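Local structure of anastral spindle 2, SAS 4 (Drosophila melanogaster, 4BY2) at residues R67-T70 with K76-W79; S159-D164 with K170-R175; T126-L129 with E133-E136; Q141-R146 with V151-P156. The protein probably acts as a molecular adaptor in centriole assembly and probably binds tubulin, here as the Sas-4 TCP domain fused to a proline-rich Ana2 motif. All blocks are in the same frame, centred on the assembly; numbering follows the deposited sequence.

Contact 1: residues R67-T70 with K76-W79; sequences REIT and KDIW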
loop_
_atom_site.group_PDB
_atom_site.type_symbol
_atom_site.label_atom_id
_atom_site.label_comp_id
_atom_site.label_asym_id
_atom_site.label_seq_id
_atom_site.Cartn_x
_atom_site.Cartn_y
_atom_site.Cartn_z
ATOM N N ARG A 67 20.283 9.607 -23.410
ATOM C CA ARG A 67 20.070 11.035 -23.659
ATOM C C ARG A 67 19.613 11.785 -22.393
ATOM O O ARG A 67 18.443 11.708 -22.015
ATOM C CB ARG A 67 19.087 11.231 -24.831
ATOM C CG ARG A 67 19.181 12.595 -25.498
ATOM C CD ARG A 67 18.394 12.642 -26.794
ATOM N NE ARG A 67 16.993 13.008 -26.586
ATOM C CZ ARG A 67 16.130 13.260 -27.565
ATOM N NH1 ARG A 67 16.515 13.189 -28.835
ATOM N NH2 ARG A 67 14.876 13.587 -27.284
ATOM N N GLU A 68 20.550 12.509 -21.747
ATOM C CA GLU A 68 20.303 13.296 -20.534
ATOM C C GLU A 68 20.100 14.781 -20.896
ATOM O O GLU A 68 21.061 15.558 -20.896
ATOM C CB GLU A 68 21.457 13.104 -19.523
ATOM C CG GLU A 68 21.176 13.647 -18.127
ATOM C CD GLU A 68 22.319 13.565 -17.130
ATOM O OE1 GLU A 68 22.974 12.500 -17.046
ATOM O OE2 GLU A 68 22.543 14.565 -16.412
ATOM N N ILE A 69 18.853 15.166 -21.230
ATOM C CA ILE A 69 18.538 16.552 -21.590
ATOM C C ILE A 69 18.267 17.387 -20.324
ATOM O O ILE A 69 17.400 17.041 -19.522
ATOM C CB ILE A 69 17.432 16.690 -22.694
ATOM C CG1 ILE A 69 17.098 18.171 -22.997
ATOM C CG2 ILE A 69 16.170 15.871 -22.402
ATOM C CD1 ILE A 69 16.575 18.446 -24.405
ATOM N N THR A 70 19.050 18.470 -20.148
ATOM C CA THR A 70 18.952 19.414 -19.031
ATOM C C THR A 70 18.246 20.681 -19.538
ATOM O O THR A 70 18.779 21.373 -20.407
ATOM C CB THR A 70 20.352 19.692 -18.436
ATOM O OG1 THR A 70 21.005 18.453 -18.154
ATOM C CG2 THR A 70 20.300 20.545 -17.172
ATOM N N LYS A 76 15.932 18.083 -15.251
ATOM C CA LYS A 76 16.503 17.105 -16.177
ATOM C C LYS A 76 15.509 16.040 -16.624
ATOM O O LYS A 76 14.634 15.646 -15.855
ATOM C CB LYS A 76 17.758 16.446 -15.574
ATOM C CG LYS A 76 18.966 17.372 -15.522
ATOM C CD LYS A 76 20.177 16.700 -14.906
ATOM C CE LYS A 76 21.361 17.634 -14.857
ATOM N NZ LYS A 76 22.572 16.969 -14.309
ATOM N N ASP A 77 15.657 15.579 -17.875
ATOM C CA ASP A 77 14.867 14.508 -18.479
ATOM C C ASP A 77 15.863 13.515 -19.080
ATOM O O ASP A 77 16.674 13.896 -19.926
ATOM C CB ASP A 77 13.900 15.048 -19.556
ATOM C CG ASP A 77 12.948 16.147 -19.111
ATOM O OD1 ASP A 77 12.539 16.142 -17.927
ATOM O OD2 ASP A 77 12.588 16.997 -19.955
ATOM N N ILE A 78 15.861 12.267 -18.590
ATOM C CA ILE A 78 16.784 11.232 -19.057
ATOM C C ILE A 78 16.041 10.160 -19.844
ATOM O O ILE A 78 15.148 9.503 -19.308
ATOM C CB ILE A 78 17.680 10.625 -17.932
ATOM C CG1 ILE A 78 18.199 11.707 -16.951
ATOM C CG2 ILE A 78 18.838 9.815 -18.539
ATOM C CD1 ILE A 78 18.648 11.185 -15.583
ATOM N N TRP A 79 16.419 9.991 -21.120
ATOM C CA TRP A 79 15.848 8.981 -22.005
ATOM C C TRP A 79 16.780 7.778 -22.016
ATOM O O TRP A 79 17.958 7.906 -22.362
ATOM C CB TRP A 79 15.647 9.535 -23.419
ATOM C CG TRP A 79 14.658 10.657 -23.496
ATOM C CD1 TRP A 79 14.913 11.987 -23.330
ATOM C CD2 TRP A 79 13.263 10.548 -23.806
ATOM N NE1 TRP A 79 13.760 12.715 -23.511
ATOM C CE2 TRP A 79 12.733 11.859 -23.816
ATOM C CE3 TRP A 79 12.405 9.469 -24.081
ATOM C CZ2 TRP A 79 11.382 12.118 -24.070
ATOM C CZ3 TRP A 79 11.067 9.727 -24.337
ATOM C CH2 TRP A 79 10.567 11.037 -24.332
#
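Lys76 and Glu68 form a salt bridge between two antiparallel strands of the Sas-4 part, with NZ 3.2 Å from OE2. The ammonium meets that oxygen nearly along its C-O bond. Four backbone hydrogen bonds run between Arg67 and Trp79 and between Ile69 and Asp77. The straightest is Trp79 N to Arg67 O, at 2.8 Å.

The Arg67 guanidinium makes a cation-pi contact with Trp79. CZ lies over the indole, 4.9 Å from the centroid of its five-membered ring. The two planes are 84° apart, and NH2 is the atom above the ring, offset toward its rim. A bend in the arginine chain at chi3 (87°) brings the group there. Ile69 CG2 reaches the edge of the same indole, 4.1 Å from Trp79 NE1, and also packs on Asp77 CB.

On the opposite face of the sheet, Thr70 lies alongside Lys76, with OG1 3.4 Å from CE. Glu68 CG rests 3.7 Å from Ile78 CG1. A methionine in place of Lys76 would probably leave Glu68 OE2 without its charged mate in this hairpin. Ile78 continues onto Lys86 and Ile88 of strand 85-88.

This hairpin includes strand 67-70, the outermost of this chain at one end, and is largely exposed. Its side-chain chemistry fits that place: an ion pair on one face and a cation-pi pair on the other supplement the backbone bonds, with little apolar packing.

Contact 2: residues S159-D164 with K170-R175; sequences SIKIVD and KLEEWR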
loop_
_atom_site.group_PDB
_atom_site.type_symbol
_atom_site.label_atom_id
_atom_site.label_comp_id
_atom_site.label_asym_id
_atom_site.label_seq_id
_atom_site.Cartn_x
_atom_site.Cartn_y
_atom_site.Cartn_z
ATOM N N SER A 159 -15.481 -2.704 5.727
ATOM C CA SER A 159 -15.029 -3.621 6.779
ATOM C C SER A 159 -13.503 -3.613 6.840
ATOM O O SER A 159 -12.848 -3.621 5.793
ATOM C CB SER A 159 -15.535 -5.039 6.524
ATOM O OG SER A 159 -16.951 -5.089 6.522
ATOM N N ILE A 160 -12.938 -3.583 8.056
ATOM C CA ILE A 160 -11.489 -3.547 8.266
ATOM C C ILE A 160 -10.995 -4.832 8.940
ATOM O O ILE A 160 -11.524 -5.215 9.983
ATOM C CB ILE A 160 -11.037 -2.254 9.022
ATOM C CG1 ILE A 160 -11.562 -0.971 8.330
ATOM C CG2 ILE A 160 -9.512 -2.198 9.181
ATOM C CD1 ILE A 160 -11.828 0.209 9.265
ATOM N N LYS A 161 -9.978 -5.482 8.346
ATOM C CA LYS A 161 -9.357 -6.696 8.874
ATOM C C LYS A 161 -7.968 -6.335 9.418
ATOM O O LYS A 161 -7.120 -5.851 8.666
ATOM C CB LYS A 161 -9.271 -7.779 7.783
ATOM C CG LYS A 161 -8.802 -9.151 8.264
ATOM C CD LYS A 161 -8.564 -10.088 7.085
ATOM C CE LYS A 161 -8.032 -11.431 7.514
ATOM N NZ LYS A 161 -7.778 -12.316 6.347
ATOM N N ILE A 162 -7.755 -6.549 10.726
ATOM C CA ILE A 162 -6.492 -6.262 11.414
ATOM C C ILE A 162 -5.821 -7.588 11.795
ATOM O O ILE A 162 -6.471 -8.443 12.396
ATOM C CB ILE A 162 -6.678 -5.304 12.638
ATOM C CG1 ILE A 162 -7.562 -4.082 12.299
ATOM C CG2 ILE A 162 -5.331 -4.843 13.204
ATOM C CD1 ILE A 162 -8.987 -4.138 12.839
ATOM N N VAL A 163 -4.529 -7.760 11.432
ATOM C CA VAL A 163 -3.757 -8.986 11.678
ATOM C C VAL A 163 -2.285 -8.680 12.021
ATOM O O VAL A 163 -1.629 -7.896 11.330
ATOM C CB VAL A 163 -3.913 -10.025 10.520
ATOM C CG1 VAL A 163 -3.880 -9.365 9.145
ATOM C CG2 VAL A 163 -2.901 -11.170 10.614
ATOM N N ASP A 164 -1.792 -9.307 13.110
ATOM C CA ASP A 164 -0.430 -9.166 13.615
ATOM C C ASP A 164 0.089 -10.513 14.150
ATOM O O ASP A 164 -0.456 -11.024 15.135
ATOM C CB ASP A 164 -0.358 -8.070 14.707
ATOM C CG ASP A 164 1.033 -7.735 15.243
ATOM O OD1 ASP A 164 2.036 -8.013 14.538
ATOM O OD2 ASP A 164 1.117 -7.116 16.329
ATOM N N LYS A 170 -4.868 -13.571 19.894
ATOM C CA LYS A 170 -5.928 -13.208 18.963
ATOM C C LYS A 170 -5.407 -13.359 17.521
ATOM O O LYS A 170 -4.414 -12.727 17.139
ATOM C CB LYS A 170 -6.453 -11.774 19.227
ATOM C CG LYS A 170 -5.364 -10.695 19.373
ATOM C CD LYS A 170 -5.930 -9.291 19.289
ATOM C CE LYS A 170 -6.343 -8.765 20.640
ATOM N NZ LYS A 170 -6.738 -7.336 20.577
ATOM N N LEU A 171 -6.052 -14.233 16.738
ATOM C CA LEU A 171 -5.678 -14.527 15.357
ATOM C C LEU A 171 -5.921 -13.347 14.399
ATOM O O LEU A 171 -4.989 -12.916 13.718
ATOM C CB LEU A 171 -6.421 -15.779 14.872
ATOM C CG LEU A 171 -5.882 -16.411 13.604
ATOM C CD1 LEU A 171 -4.957 -17.574 13.927
ATOM C CD2 LEU A 171 -7.013 -16.857 12.700
ATOM N N GLU A 172 -7.175 -12.861 14.320
ATOM C CA GLU A 172 -7.595 -11.762 13.448
ATOM C C GLU A 172 -8.666 -10.909 14.130
ATOM O O GLU A 172 -9.491 -11.435 14.884
ATOM C CB GLU A 172 -8.162 -12.312 12.124
ATOM C CG GLU A 172 -7.126 -12.804 11.125
ATOM C CD GLU A 172 -7.603 -13.878 10.163
ATOM O OE1 GLU A 172 -8.826 -13.962 9.905
ATOM O OE2 GLU A 172 -6.744 -14.647 9.674
ATOM N N GLU A 173 -8.656 -9.594 13.848
ATOM C CA GLU A 173 -9.634 -8.637 14.366
ATOM C C GLU A 173 -10.406 -7.996 13.229
ATOM O O GLU A 173 -9.832 -7.705 12.179
ATOM C CB GLU A 173 -8.978 -7.576 15.248
ATOM C CG GLU A 173 -8.857 -7.999 16.699
ATOM C CD GLU A 173 -8.250 -6.950 17.610
ATOM O OE1 GLU A 173 -7.069 -6.589 17.404
ATOM O OE2 GLU A 173 -8.955 -6.499 18.542
ATOM N N TRP A 174 -11.712 -7.789 13.437
ATOM C CA TRP A 174 -12.608 -7.221 12.439
ATOM C C TRP A 174 -13.390 -6.029 12.961
ATOM O O TRP A 174 -13.902 -6.067 14.077
ATOM C CB TRP A 174 -13.571 -8.298 11.931
ATOM C CG TRP A 174 -12.963 -9.245 10.942
ATOM C CD1 TRP A 174 -12.308 -10.411 11.214
ATOM C CD2 TRP A 174 -12.992 -9.123 9.514
ATOM N NE1 TRP A 174 -11.924 -11.022 10.042
ATOM C CE2 TRP A 174 -12.335 -10.254 8.983
ATOM C CE3 TRP A 174 -13.515 -8.164 8.628
ATOM C CZ2 TRP A 174 -12.188 -10.454 7.605
ATOM C CZ3 TRP A 174 -13.365 -8.362 7.266
ATOM C CH2 TRP A 174 -12.707 -9.494 6.766
ATOM N N ARG A 175 -13.497 -4.973 12.137
ATOM C CA ARG A 175 -14.249 -3.760 12.447
ATOM C C ARG A 175 -15.186 -3.468 11.277
ATOM O O ARG A 175 -14.726 -3.106 10.193
ATOM C CB ARG A 175 -13.316 -2.573 12.749
ATOM C CG ARG A 175 -12.590 -2.689 14.085
ATOM C CD ARG A 175 -12.052 -1.353 14.566
ATOM N NE ARG A 175 -11.314 -1.484 15.824
ATOM C CZ ARG A 175 -11.859 -1.393 17.034
ATOM N NH1 ARG A 175 -13.162 -1.170 17.169
ATOM N NH2 ARG A 175 -11.108 -1.528 18.118
#
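Ile160 pairs with Arg175, and Ile162 with Glu173, through four backbone hydrogen bonds between antiparallel strands of the Sas-4 part. The bond from Ile162 N to Glu173 O is 2.8 Å long and nearly straight, at 176°. Lys161 and Trp174 form the non-hydrogen-bonded pair between them.

The main side-chain contact is a CH-pi interaction. Lys161 CB sits 3.9 Å from the centroid of the Trp174 six-membered ring, almost on the ring normal. CG follows over the same face, offset toward the rim. The first torsion sets CG opposite the backbone N (chi1 -173°), and the extended chain then crosses the indole at a slant. Ser159 CB meets the edge of the ring, 4.0 Å from CZ3.

Charged groups are less tightly matched. Lys161 NZ is 4.1 Å from Glu172 OE1, too far for a salt bridge. It makes a weak hydrogen bond to Val24 O of the fused Ana2 segment. Within strand 170-175, Lys170 NZ forms a salt bridge with Glu173 OE2 at 3.1 Å, its hydrogen bond weak.

Apolar contacts lie on the other face, where Ile162 CD1 is 4.1 Å from the aliphatic CG of Arg175.

A classic beta bulge sets Leu171 and Glu172 together opposite Gln184 of strand 181-185. His181 ND1 of that strand is hydrogen-bonded to Trp174 O. On the far side, strand 151-154 bonds to Lys161 and Val163, so the hairpin continues the antiparallel order in both directions.

Contact 3: residues T126-L129 with E133-E136; sequences TSYL and EILE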
loop_
_atom_site.group_PDB
_atom_site.type_symbol
_atom_site.label_atom_id
_atom_site.label_comp_id
_atom_site.label_asym_id
_atom_site.label_seq_id
_atom_site.Cartn_x
_atom_site.Cartn_y
_atom_site.Cartn_z
ATOM N N THR A 126 2.168 3.204 -2.146
ATOM C CA THR A 126 2.870 4.308 -1.494
ATOM C C THR A 126 3.712 3.822 -0.323
ATOM O O THR A 126 3.201 3.148 0.568
ATOM C CB THR A 126 1.897 5.436 -1.108
ATOM O OG1 THR A 126 1.034 5.717 -2.210
ATOM C CG2 THR A 126 2.618 6.715 -0.690
ATOM N N SER A 127 5.007 4.158 -0.342
ATOM C CA SER A 127 5.959 3.844 0.719
ATOM C C SER A 127 6.217 5.130 1.507
ATOM O O SER A 127 6.293 6.210 0.915
ATOM C CB SER A 127 7.269 3.319 0.141
ATOM O OG SER A 127 7.107 2.059 -0.489
ATOM N N TYR A 128 6.331 5.015 2.835
ATOM C CA TYR A 128 6.583 6.144 3.726
ATOM C C TYR A 128 7.897 5.938 4.481
ATOM O O TYR A 128 8.363 4.802 4.612
ATOM C CB TYR A 128 5.402 6.356 4.693
ATOM C CG TYR A 128 4.105 6.725 4.003
ATOM C CD1 TYR A 128 3.209 5.745 3.587
ATOM C CD2 TYR A 128 3.766 8.056 3.780
ATOM C CE1 TYR A 128 2.021 6.078 2.940
ATOM C CE2 TYR A 128 2.579 8.403 3.134
ATOM C CZ TYR A 128 1.705 7.410 2.723
ATOM O OH TYR A 128 0.533 7.739 2.082
ATOM N N LEU A 129 8.494 7.041 4.960
ATOM C CA LEU A 129 9.758 7.067 5.701
ATOM C C LEU A 129 9.738 6.184 6.965
ATOM O O LEU A 129 10.741 5.533 7.262
ATOM C CB LEU A 129 10.096 8.520 6.067
ATOM C CG LEU A 129 11.573 8.842 6.268
ATOM C CD1 LEU A 129 11.961 10.099 5.511
ATOM C CD2 LEU A 129 11.908 8.980 7.751
ATOM N N GLU A 133 3.540 1.021 4.233
ATOM C CA GLU A 133 3.287 0.746 2.823
ATOM C C GLU A 133 1.782 0.639 2.607
ATOM O O GLU A 133 1.111 -0.146 3.281
ATOM C CB GLU A 133 4.015 -0.526 2.365
ATOM C CG GLU A 133 5.443 -0.265 1.917
ATOM C CD GLU A 133 6.370 -1.465 1.952
ATOM O OE1 GLU A 133 5.998 -2.532 1.410
ATOM O OE2 GLU A 133 7.487 -1.327 2.502
ATOM N N ILE A 134 1.251 1.465 1.701
ATOM C CA ILE A 134 -0.172 1.513 1.385
ATOM C C ILE A 134 -0.434 1.090 -0.061
ATOM O O ILE A 134 0.105 1.695 -0.989
ATOM C CB ILE A 134 -0.795 2.900 1.739
ATOM C CG1 ILE A 134 -0.767 3.154 3.262
ATOM C CG2 ILE A 134 -2.219 3.041 1.178
ATOM C CD1 ILE A 134 -1.229 4.554 3.713
ATOM N N LEU A 135 -1.280 0.060 -0.238
ATOM C CA LEU A 135 -1.708 -0.453 -1.537
ATOM C C LEU A 135 -3.126 0.025 -1.830
ATOM O O LEU A 135 -3.985 -0.087 -0.963
ATOM C CB LEU A 135 -1.663 -1.982 -1.553
ATOM C CG LEU A 135 -0.339 -2.609 -1.945
ATOM C CD1 LEU A 135 -0.317 -4.085 -1.582
ATOM C CD2 LEU A 135 -0.066 -2.427 -3.436
ATOM N N GLU A 136 -3.371 0.570 -3.029
ATOM C CA GLU A 136 -4.690 1.077 -3.420
ATOM C C GLU A 136 -5.166 0.366 -4.688
ATOM O O GLU A 136 -4.617 0.594 -5.768
ATOM C CB GLU A 136 -4.668 2.610 -3.617
ATOM C CG GLU A 136 -4.352 3.406 -2.360
ATOM C CD GLU A 136 -3.322 4.505 -2.542
ATOM O OE1 GLU A 136 -2.109 4.190 -2.581
ATOM O OE2 GLU A 136 -3.727 5.687 -2.623
#
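Thr126 and Ile134 form one antiparallel hydrogen-bonded pair, their CA atoms 5.0 Å apart, with N to O bonds of 2.8 Å in both directions, and so join strands 123-128 and 133-136 as a beta hairpin of the Sas-4 TCP domain.

Ile134 supplies the apolar contact. Its CD1 is 3.7 Å from Tyr128 CE1 and 4.0 Å from the phenol OH. The methyl approaches the ring obliquely, near the hydroxyl end. Tyr128 CG stands opposite its carbonyl carbon (chi1 -64°), and this lays the ring back along the strand toward Ile134. Ile134 also packs on Thr142 and His144 of strand 142-145.

The polar side chains are more loosely matched. Glu136 bends at chi2 and brings OE1 to 3.5 Å from Thr126 OG1, a near approach between oxygens. Ser127 and Glu133 make the next, non-hydrogen-bonded pair. There Ser127 OG meets the aliphatic CG of Glu133 at 3.7 Å on the other face of the sheet. Thr126 also touches Lys115 of strand 113-118, and Tyr128 touches Thr113.

Three residues link the two segments. The direct hold between them is therefore mainly backbone hydrogen bonding, with one isoleucine-tyrosine contact beside it. No side-chain hydrogen bond or salt bridge crosses it.

Contact 4: residues Q141-R146 with V151-P156; sequences QTEHRR and VEIHFP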
loop_
_atom_site.group_PDB
_atom_site.type_symbol
_atom_site.label_atom_id
_atom_site.label_comp_id
_atom_site.label_asym_id
_atom_site.label_seq_id
_atom_site.Cartn_x
_atom_site.Cartn_y
_atom_site.Cartn_z
ATOM N N GLN A 141 -10.244 -1.098 -2.363
ATOM C CA GLN A 141 -9.535 -1.859 -1.336
ATOM C C GLN A 141 -8.145 -1.277 -1.071
ATOM O O GLN A 141 -7.348 -1.118 -1.996
ATOM C CB GLN A 141 -9.471 -3.361 -1.662
ATOM C CG GLN A 141 -9.072 -4.219 -0.462
ATOM C CD GLN A 141 -8.989 -5.687 -0.782
ATOM O OE1 GLN A 141 -9.959 -6.316 -1.218
ATOM N NE2 GLN A 141 -7.838 -6.282 -0.509
ATOM N N THR A 142 -7.876 -0.950 0.201
ATOM C CA THR A 142 -6.620 -0.358 0.646
ATOM C C THR A 142 -5.935 -1.255 1.687
ATOM O O THR A 142 -6.562 -1.643 2.669
ATOM C CB THR A 142 -6.859 1.093 1.099
ATOM O OG1 THR A 142 -7.558 1.797 0.068
ATOM C CG2 THR A 142 -5.574 1.829 1.403
ATOM N N GLU A 143 -4.654 -1.588 1.461
ATOM C CA GLU A 143 -3.877 -2.460 2.349
ATOM C C GLU A 143 -2.729 -1.687 2.995
ATOM O O GLU A 143 -1.904 -1.110 2.287
ATOM C CB GLU A 143 -3.357 -3.702 1.601
ATOM C CG GLU A 143 -4.391 -4.364 0.699
ATOM C CD GLU A 143 -4.085 -5.754 0.172
ATOM O OE1 GLU A 143 -2.891 -6.123 0.073
ATOM O OE2 GLU A 143 -5.053 -6.465 -0.178
ATOM N N HIS A 144 -2.694 -1.663 4.340
ATOM C CA HIS A 144 -1.689 -0.945 5.128
ATOM C C HIS A 144 -0.745 -1.931 5.792
ATOM O O HIS A 144 -1.202 -2.810 6.527
ATOM C CB HIS A 144 -2.359 -0.057 6.198
ATOM C CG HIS A 144 -3.338 0.935 5.655
ATOM N ND1 HIS A 144 -3.072 2.286 5.670
ATOM C CD2 HIS A 144 -4.565 0.737 5.117
ATOM C CE1 HIS A 144 -4.131 2.868 5.131
ATOM N NE2 HIS A 144 -5.057 1.975 4.786
ATOM N N ARG A 145 0.568 -1.794 5.534
ATOM C CA ARG A 145 1.590 -2.671 6.109
ATOM C C ARG A 145 2.694 -1.869 6.799
ATOM O O ARG A 145 3.381 -1.079 6.151
ATOM C CB ARG A 145 2.155 -3.636 5.053
ATOM C CG ARG A 145 1.214 -4.786 4.722
ATOM C CD ARG A 145 1.674 -5.565 3.507
ATOM N NE ARG A 145 0.895 -6.792 3.327
ATOM C CZ ARG A 145 -0.174 -6.899 2.544
ATOM N NH1 ARG A 145 -0.604 -5.855 1.848
ATOM N NH2 ARG A 145 -0.819 -8.054 2.449
ATOM N N ARG A 146 2.837 -2.058 8.123
ATOM C CA ARG A 146 3.823 -1.366 8.958
ATOM C C ARG A 146 5.089 -2.204 9.191
ATOM O O ARG A 146 5.108 -3.396 8.865
ATOM C CB ARG A 146 3.186 -0.930 10.290
ATOM C CG ARG A 146 2.209 0.230 10.142
ATOM C CD ARG A 146 1.203 0.283 11.272
ATOM N NE ARG A 146 -0.173 0.294 10.769
ATOM C CZ ARG A 146 -0.910 1.390 10.617
ATOM N NH1 ARG A 146 -0.417 2.581 10.933
ATOM N NH2 ARG A 146 -2.151 1.303 10.152
ATOM N N VAL A 151 -0.817 -5.827 9.554
ATOM C CA VAL A 151 -1.463 -5.768 8.244
ATOM C C VAL A 151 -2.910 -5.312 8.468
ATOM O O VAL A 151 -3.635 -5.923 9.262
ATOM C CB VAL A 151 -1.373 -7.114 7.470
ATOM C CG1 VAL A 151 -1.959 -6.984 6.071
ATOM C CG2 VAL A 151 0.065 -7.629 7.398
ATOM N N GLU A 152 -3.311 -4.220 7.795
ATOM C CA GLU A 152 -4.644 -3.634 7.918
ATOM C C GLU A 152 -5.325 -3.508 6.545
ATOM O O GLU A 152 -5.002 -2.600 5.774
ATOM C CB GLU A 152 -4.554 -2.276 8.638
ATOM C CG GLU A 152 -5.803 -1.904 9.414
ATOM C CD GLU A 152 -5.737 -0.564 10.121
ATOM O OE1 GLU A 152 -4.978 -0.447 11.110
ATOM O OE2 GLU A 152 -6.470 0.363 9.704
ATOM N N ILE A 153 -6.253 -4.439 6.239
ATOM C CA ILE A 153 -6.993 -4.462 4.970
ATOM C C ILE A 153 -8.317 -3.709 5.121
ATOM O O ILE A 153 -9.120 -4.046 5.988
ATOM C CB ILE A 153 -7.226 -5.906 4.413
ATOM C CG1 ILE A 153 -5.985 -6.841 4.585
ATOM C CG2 ILE A 153 -7.724 -5.879 2.960
ATOM C CD1 ILE A 153 -4.738 -6.601 3.681
ATOM N N HIS A 154 -8.543 -2.707 4.263
ATOM C CA HIS A 154 -9.761 -1.903 4.215
ATOM C C HIS A 154 -10.558 -2.350 2.984
ATOM O O HIS A 154 -10.249 -1.940 1.866
ATOM C CB HIS A 154 -9.417 -0.401 4.144
ATOM C CG HIS A 154 -8.891 0.167 5.427
ATOM N ND1 HIS A 154 -9.619 1.088 6.157
ATOM C CD2 HIS A 154 -7.723 -0.074 6.067
ATOM C CE1 HIS A 154 -8.877 1.376 7.213
ATOM N NE2 HIS A 154 -7.728 0.699 7.203
ATOM N N PHE A 155 -11.542 -3.236 3.193
ATOM C CA PHE A 155 -12.384 -3.801 2.134
ATOM C C PHE A 155 -13.373 -2.778 1.531
ATOM O O PHE A 155 -13.709 -1.805 2.215
ATOM C CB PHE A 155 -13.107 -5.060 2.650
ATOM C CG PHE A 155 -12.184 -6.229 2.904
ATOM C CD1 PHE A 155 -11.820 -7.087 1.873
ATOM C CD2 PHE A 155 -11.667 -6.466 4.173
ATOM C CE1 PHE A 155 -10.953 -8.160 2.104
ATOM C CE2 PHE A 155 -10.803 -7.540 4.404
ATOM C CZ PHE A 155 -10.452 -8.380 3.369
ATOM N N PRO A 156 -13.859 -2.969 0.269
ATOM C CA PRO A 156 -14.802 -1.991 -0.320
ATOM C C PRO A 156 -16.144 -1.831 0.406
ATOM O O PRO A 156 -16.809 -0.811 0.221
ATOM C CB PRO A 156 -14.994 -2.499 -1.755
ATOM C CG PRO A 156 -13.832 -3.397 -2.013
ATOM C CD PRO A 156 -13.551 -4.043 -0.697
#
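His144 and His154 meet through their CD2 atoms, on a face shared with Glu152. Their ring planes are oblique, 54° apart, with centroids separated by 4.8 Å. On the opposite face, Ile153 CD1 lies 3.7 Å from Glu143 CD. Nearby, Val151 CG1 sits over the guanidinium face of Arg145. Gln141 runs alongside Phe155, its OE1 3.7 Å from CD1.

Backbone hydrogen bonds between Thr142 and His154, and between His144 and Glu152, set the antiparallel register. Glu152 then fixes the polar groups around it. Its OE2 accepts from His154 NE2 at 2.8 Å, through the anti lone pair, and its OE1 makes a 3.5 Å salt bridge with Arg146 NH2.

Glu143 does the same on its face. OE1 bonds Arg145 NH1 at 2.9 Å, nearly straight at 177° and in the guanidinium plane. OE2 takes Ser21 N of the fused Ana2 segment and a weak bond from Gln141 NE2. With an alanine at Glu143, the Arg145 guanidinium would probably lose its anchor and be freer to turn over Val151.

Each face of this Sas-4 hairpin thus has one carboxylate that ties two or more donors together. The buried Glu143 carboxylate probably has its negative charge balanced by Arg145.

How the contacts relate
All four contacts are antiparallel hairpins in the Sas-4 TCP domain, strung along the chain in the order 1, 3, 4, 2. Contact 1 stands apart: its centre is about 28 Å from that of contact 3 and about 47 Å from that of contact 2. The other three adjoin in turn, with centres about 10 Å apart from contact 3 to 4 and from 4 to 2. Backbone hydrogen bonds probably join them, Glu133 O to Arg145 N at 2.8 Å and Val163 O to Val151 N at 2.8 Å. Phe155 and Trp174 also pack together. Contact 4 bonds Ser21 of the fused Ana2 segment, and contact 2 reaches Val24 through a weak bond.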